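Local coordinates for protein 2-oxoglutarate carboxylase small subunit (Hydrogenobacter thermophilus, PDB 7KCT) that is the small (beta) subunit of a carboxylase, built on the biotin carboxylase architecture with an ATP-grasp domain, and binds ADP, magnesium and bicarbonate, at residues F11-V16 / Q36-Y41; I427-N432 / H454-A459. One frame throughout, in Å; residues are numbered along the deposited sequence.

Contact 1: F11-V16 / Q36-Y41; sequences FKKVLV and QTVAIY
The first beta-alpha-beta unit of the N-terminal biotin carboxylase domain, strand 13-16, helix 20-32 and strand 36-41, brings its two strands side by side as parallel neighbours, their axes 23° apart. Four backbone hydrogen bonds climb the pair, with even-numbered residues of both segments doing the bonding. Gln36 N reaches Lys12 O from above the carbonyl plane, whereas Val16 N meets Val38 O at 3.0 Å, almost straight (176°) and nearly along the C=O axis. Past this last rung the strands spread, and a water takes over: it donates to Val16 O and accepts from Ile40 N, joining two backbone groups that no longer meet directly.

Lys13, Leu15, Gln36 and Val38 share one face. Val38 is wedged between the two odd residues of strand 13-16: its CG2 branch lies 3.6 Å from Lys13 CD, and its CG1 branch 4.0 Å from Leu15 CD1. Lys13 starts with CG anti to the backbone N (chi1 -177°), runs extended over Val38 and bends at chi3, with CE 3.6 Å from Gln36 OE1. Its NZ continues to a salt bridge with Glu56 and a hydrogen bond to Val81 O, so the methylenes pack on Val38 while the ammonium is paired with Glu56, probably offsetting its charge.

Val14 and Thr37 occupy the other face, against Cys30 of helix 20-32. Helix 71-81 covers the Leu15 and Val38 side, while strands 56-59 and 85-87 flank the pair, placing it in the interior of a five-stranded parallel sheet.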
loop_
_atom_site.group_PDB
_atom_site.type_symbol
_atom_site.label_atom_id
_atom_site.label_comp_id
_atom_site.label_asym_id
_atom_site.label_seq_id
_atom_site.Cartn_x
_atom_site.Cartn_y
_atom_site.Cartn_z
ATOM N N PHE A 11 19.537 -18.354 -3.744
ATOM C CA PHE A 11 20.032 -18.688 -2.424
ATOM C C PHE A 11 18.983 -19.428 -1.584
ATOM O O PHE A 11 17.825 -19.152 -1.673
ATOM C CB PHE A 11 20.389 -17.422 -1.653
ATOM C CG PHE A 11 21.256 -16.478 -2.395
ATOM C CD1 PHE A 11 22.518 -16.816 -2.712
ATOM C CD2 PHE A 11 20.792 -15.264 -2.756
ATOM C CE1 PHE A 11 23.323 -15.958 -3.376
ATOM C CE2 PHE A 11 21.582 -14.399 -3.432
ATOM C CZ PHE A 11 22.854 -14.742 -3.746
ATOM N N LYS A 12 19.405 -20.362 -0.766
ATOM C CA LYS A 12 18.508 -21.029 0.113
ATOM C C LYS A 12 18.344 -20.197 1.363
ATOM O O LYS A 12 17.320 -20.216 1.942
ATOM C CB LYS A 12 19.045 -22.382 0.513
ATOM C CG LYS A 12 18.786 -23.503 -0.462
ATOM C CD LYS A 12 19.790 -24.615 -0.220
ATOM C CE LYS A 12 19.743 -25.701 -1.277
ATOM N NZ LYS A 12 19.349 -26.988 -0.668
ATOM N N LYS A 13 19.369 -19.476 1.773
ATOM C CA LYS A 13 19.289 -18.699 2.990
ATOM C C LYS A 13 20.089 -17.379 2.901
ATOM O O LYS A 13 21.175 -17.384 2.411
ATOM C CB LYS A 13 19.792 -19.528 4.159
ATOM C CG LYS A 13 19.690 -18.858 5.504
ATOM C CD LYS A 13 20.236 -19.697 6.627
ATOM C CE LYS A 13 19.437 -20.956 6.807
ATOM N NZ LYS A 13 19.758 -21.629 8.059
ATOM N N VAL A 14 19.507 -16.271 3.362
ATOM C CA VAL A 14 20.148 -14.957 3.335
ATOM C C VAL A 14 20.148 -14.415 4.760
ATOM O O VAL A 14 19.103 -14.428 5.437
ATOM C CB VAL A 14 19.416 -13.973 2.398
ATOM C CG1 VAL A 14 19.947 -12.527 2.551
ATOM C CG2 VAL A 14 19.478 -14.440 1.000
ATOM N N LEU A 15 21.294 -13.907 5.193
ATOM C CA LEU A 15 21.427 -13.134 6.425
ATOM C C LEU A 15 21.315 -11.628 6.120
ATOM O O LEU A 15 21.953 -11.107 5.185
ATOM C CB LEU A 15 22.749 -13.492 7.083
ATOM C CG LEU A 15 23.047 -12.893 8.464
ATOM C CD1 LEU A 15 24.061 -13.677 9.317
ATOM C CD2 LEU A 15 23.513 -11.432 8.410
ATOM N N VAL A 16 20.468 -10.941 6.894
ATOM C CA VAL A 16 20.193 -9.516 6.736
ATOM C C VAL A 16 20.998 -8.816 7.821
ATOM O O VAL A 16 20.701 -8.968 9.007
ATOM C CB VAL A 16 18.693 -9.244 6.883
ATOM C CG1 VAL A 16 18.427 -7.802 6.714
ATOM C CG2 VAL A 16 17.882 -10.117 5.880
ATOM N N GLN A 36 14.969 -18.530 3.010
ATOM C CA GLN A 36 14.994 -18.470 4.466
ATOM C C GLN A 36 15.809 -17.270 4.909
ATOM O O GLN A 36 16.788 -16.901 4.260
ATOM C CB GLN A 36 15.621 -19.757 5.022
ATOM C CG GLN A 36 14.743 -20.973 4.668
ATOM C CD GLN A 36 15.412 -22.306 4.845
ATOM O OE1 GLN A 36 16.545 -22.390 5.294
ATOM N NE2 GLN A 36 14.693 -23.379 4.511
ATOM N N THR A 37 15.453 -16.695 6.049
ATOM C CA THR A 37 16.078 -15.444 6.472
ATOM C C THR A 37 16.663 -15.592 7.875
ATOM O O THR A 37 16.134 -16.327 8.729
ATOM C CB THR A 37 15.084 -14.271 6.496
ATOM O OG1 THR A 37 14.011 -14.617 7.380
ATOM C CG2 THR A 37 14.530 -13.950 5.109
ATOM N N VAL A 38 17.745 -14.852 8.107
ATOM C CA VAL A 38 18.479 -14.812 9.361
ATOM C C VAL A 38 18.550 -13.368 9.789
ATOM O O VAL A 38 19.008 -12.519 9.010
ATOM C CB VAL A 38 19.920 -15.347 9.227
ATOM C CG1 VAL A 38 20.616 -15.352 10.570
ATOM C CG2 VAL A 38 19.969 -16.759 8.623
ATOM N N ALA A 39 18.117 -13.083 11.014
ATOM C CA ALA A 39 18.250 -11.737 11.563
ATOM C C ALA A 39 19.311 -11.680 12.657
ATOM O O ALA A 39 19.660 -12.691 13.282
ATOM C CB ALA A 39 16.889 -11.255 12.093
ATOM N N ILE A 40 19.841 -10.473 12.885
ATOM C CA ILE A 40 20.751 -10.243 14.010
ATOM C C ILE A 40 20.185 -9.096 14.826
ATOM O O ILE A 40 19.481 -8.234 14.294
ATOM C CB ILE A 40 22.207 -9.930 13.568
ATOM C CG1 ILE A 40 22.270 -8.720 12.626
ATOM C CG2 ILE A 40 22.852 -11.148 12.917
ATOM C CD1 ILE A 40 23.692 -8.242 12.268
ATOM N N TYR A 41 20.488 -9.078 16.129
ATOM C CA TYR A 41 19.946 -8.014 16.942
ATOM C C TYR A 41 20.737 -7.853 18.221
ATOM O O TYR A 41 21.459 -8.755 18.652
ATOM C CB TYR A 41 18.451 -8.233 17.290
ATOM C CG TYR A 41 18.164 -9.447 18.128
ATOM C CD1 TYR A 41 18.166 -10.714 17.571
ATOM C CD2 TYR A 41 17.846 -9.327 19.483
ATOM C CE1 TYR A 41 17.923 -11.833 18.333
ATOM C CE2 TYR A 41 17.583 -10.448 20.256
ATOM C CZ TYR A 41 17.650 -11.684 19.674
ATOM O OH TYR A 41 17.370 -12.786 20.391
HETATM O O HOH W 1 18.726 -8.636 10.877
#

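Contact 2: I427-N432 / H454-A459; sequences IPLLIN and HVFDYA
Asn432, on helix 427-435 of the biotin carboxylase C-terminal domain, grips two backbone carbonyls of the chain after helix 448-451 with one amide nitrogen, in a helix-to-loop contact that packs the C-terminal end of the chain on that helix. Its ND2 donates to Val455 O and to Asp457 O, each at 2.9 Å. The first bond is nearly straight (173°) and lies in the amide plane; the second is more bent, its acceptor tilted from that plane. Two acceptors on one nitrogen define the amide's rotation and pin the His454-Asp457 turn to the helix through its Val455 and Asp457 carbonyls.

Leu429 and Pro428 make the close apolar packing. Leu429 CG stands anti to the backbone N (chi1 168°), and chi2 near +83° then turns CD1 to 3.5 Å from Val455 CG2 and over the centre of one face of the Phe456 ring, a CH-pi contact 4.0 Å from the centroid. A second CH-pi contact puts Pro428 CB 3.5 Å from the centroid of the Tyr458 ring, almost on its normal, while Asn432 ND2 lies at that ring's edge. A water accepts from Leu429 N and hydrogen-bonds with Tyr458 OH.

The outer side is looser. The side chains of His454 and Asp457 stay off the helix and turn to each other: His454 ND1 donates in its ring plane to the anti lone pair of Asp457 OD2 at 2.9 Å.

Phe356 packs against both Leu429 and Phe456, and Pro352 against Phe456 and Tyr458. On the helix's inner side, Leu430 meets strands 244-250 and 341-351 and, together with Ile431, helix 404-417.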
loop_
_atom_site.group_PDB
_atom_site.type_symbol
_atom_site.label_atom_id
_atom_site.label_comp_id
_atom_site.label_asym_id
_atom_site.label_seq_id
_atom_site.Cartn_x
_atom_site.Cartn_y
_atom_site.Cartn_z
ATOM N N ILE A 427 5.453 14.240 11.824
ATOM C CA ILE A 427 4.177 14.221 11.093
ATOM C C ILE A 427 3.552 15.613 10.996
ATOM O O ILE A 427 3.186 16.030 9.885
ATOM C CB ILE A 427 3.229 13.189 11.712
ATOM C CG1 ILE A 427 3.723 11.791 11.362
ATOM C CG2 ILE A 427 1.787 13.421 11.237
ATOM C CD1 ILE A 427 3.018 10.658 12.135
ATOM N N PRO A 428 3.401 16.369 12.076
ATOM C CA PRO A 428 2.755 17.688 11.915
ATOM C C PRO A 428 3.517 18.621 10.956
ATOM O O PRO A 428 2.898 19.345 10.159
ATOM C CB PRO A 428 2.713 18.249 13.338
ATOM C CG PRO A 428 2.873 17.024 14.275
ATOM C CD PRO A 428 3.696 16.037 13.483
ATOM N N LEU A 429 4.850 18.627 11.015
ATOM C CA LEU A 429 5.611 19.419 10.040
ATOM C C LEU A 429 5.339 18.949 8.627
ATOM O O LEU A 429 5.188 19.756 7.711
ATOM C CB LEU A 429 7.106 19.338 10.356
ATOM C CG LEU A 429 8.064 19.872 9.300
ATOM C CD1 LEU A 429 8.170 21.390 9.472
ATOM C CD2 LEU A 429 9.405 19.204 9.425
ATOM N N LEU A 430 5.326 17.629 8.409
ATOM C CA LEU A 430 5.121 17.133 7.060
ATOM C C LEU A 430 3.752 17.523 6.520
ATOM O O LEU A 430 3.597 17.796 5.310
ATOM C CB LEU A 430 5.317 15.617 7.045
ATOM C CG LEU A 430 6.737 15.164 7.421
ATOM C CD1 LEU A 430 6.763 13.687 7.731
ATOM C CD2 LEU A 430 7.733 15.499 6.288
ATOM N N ILE A 431 2.736 17.529 7.383
ATOM C CA ILE A 431 1.404 17.944 6.941
ATOM C C ILE A 431 1.452 19.372 6.411
ATOM O O ILE A 431 0.848 19.699 5.374
ATOM C CB ILE A 431 0.393 17.798 8.097
ATOM C CG1 ILE A 431 0.127 16.317 8.405
ATOM C CG2 ILE A 431 -0.896 18.515 7.778
ATOM C CD1 ILE A 431 -0.559 16.067 9.758
ATOM N N ASN A 432 2.171 20.245 7.119
ATOM C CA ASN A 432 2.223 21.655 6.715
ATOM C C ASN A 432 2.961 21.834 5.393
ATOM O O ASN A 432 2.640 22.732 4.616
ATOM C CB ASN A 432 2.882 22.500 7.812
ATOM C CG ASN A 432 1.945 22.807 8.977
ATOM O OD1 ASN A 432 0.743 22.706 8.853
ATOM N ND2 ASN A 432 2.503 23.184 10.100
ATOM N N HIS A 454 6.909 29.001 8.501
ATOM C CA HIS A 454 5.500 28.718 8.757
ATOM C C HIS A 454 5.200 27.214 8.864
ATOM O O HIS A 454 4.197 26.827 9.483
ATOM C CB HIS A 454 4.655 29.324 7.644
ATOM C CG HIS A 454 3.190 29.260 7.901
ATOM N ND1 HIS A 454 2.638 29.518 9.145
ATOM C CD2 HIS A 454 2.159 28.922 7.091
ATOM C CE1 HIS A 454 1.327 29.370 9.076
ATOM N NE2 HIS A 454 1.011 29.017 7.840
ATOM N N VAL A 455 6.043 26.349 8.290
ATOM C CA VAL A 455 5.704 24.924 8.334
ATOM C C VAL A 455 5.960 24.375 9.718
ATOM O O VAL A 455 5.427 23.309 10.067
ATOM C CB VAL A 455 6.415 24.136 7.217
ATOM C CG1 VAL A 455 5.959 24.652 5.879
ATOM C CG2 VAL A 455 7.909 24.243 7.382
ATOM N N PHE A 456 6.697 25.096 10.547
ATOM C CA PHE A 456 6.852 24.728 11.944
ATOM C C PHE A 456 5.747 25.261 12.863
ATOM O O PHE A 456 5.797 25.007 14.068
ATOM C CB PHE A 456 8.191 25.217 12.479
ATOM C CG PHE A 456 9.384 24.675 11.741
ATOM C CD1 PHE A 456 9.753 25.209 10.516
ATOM C CD2 PHE A 456 10.147 23.643 12.286
ATOM C CE1 PHE A 456 10.889 24.731 9.827
ATOM C CE2 PHE A 456 11.248 23.146 11.615
ATOM C CZ PHE A 456 11.639 23.708 10.375
ATOM N N ASP A 457 4.738 25.932 12.342
ATOM C CA ASP A 457 3.655 26.462 13.165
ATOM C C ASP A 457 2.568 25.382 13.247
ATOM O O ASP A 457 1.908 25.073 12.258
ATOM C CB ASP A 457 3.098 27.762 12.577
ATOM C CG ASP A 457 4.126 28.941 12.556
ATOM O OD1 ASP A 457 5.032 29.008 13.428
ATOM O OD2 ASP A 457 4.006 29.807 11.639
ATOM N N TYR A 458 2.421 24.763 14.403
ATOM C CA TYR A 458 1.319 23.825 14.582
ATOM C C TYR A 458 1.091 23.660 16.075
ATOM O O TYR A 458 1.994 23.897 16.878
ATOM C CB TYR A 458 1.604 22.474 13.906
ATOM C CG TYR A 458 2.900 21.827 14.301
ATOM C CD1 TYR A 458 3.028 21.181 15.519
ATOM C CD2 TYR A 458 4.000 21.828 13.437
ATOM C CE1 TYR A 458 4.224 20.564 15.872
ATOM C CE2 TYR A 458 5.180 21.208 13.778
ATOM C CZ TYR A 458 5.285 20.579 14.991
ATOM O OH TYR A 458 6.472 19.981 15.336
ATOM N N ALA A 459 -0.115 23.225 16.435
ATOM C CA ALA A 459 -0.452 22.999 17.832
ATOM C C ALA A 459 -0.029 21.600 18.256
ATOM O O ALA A 459 -0.002 20.663 17.449
ATOM C CB ALA A 459 -1.956 23.177 18.062
HETATM O O HOH W 2 6.354 17.731 13.357
#

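In the fold
Followed from the N terminus, the chain closes contact 1 almost at once: helix 20-32 occupies most of the 19 residues between its strands, and the return is a local crossover within the N-terminal parallel sheet. The chain then completes that sheet before running through the ATP-grasp region and the antiparallel sheets. Contact 2 closes only near the modelled C terminus, where a 21-residue, largely helical excursion brings the terminal segment back onto helix 427-435. The two loops are therefore in series, neither nested nor crossed, with centres about 40 Å apart. One builds a sheet by backbone pairing; the other fastens the chain's tail to helix 427-435 through side chains packing and bonding to backbone carbonyls.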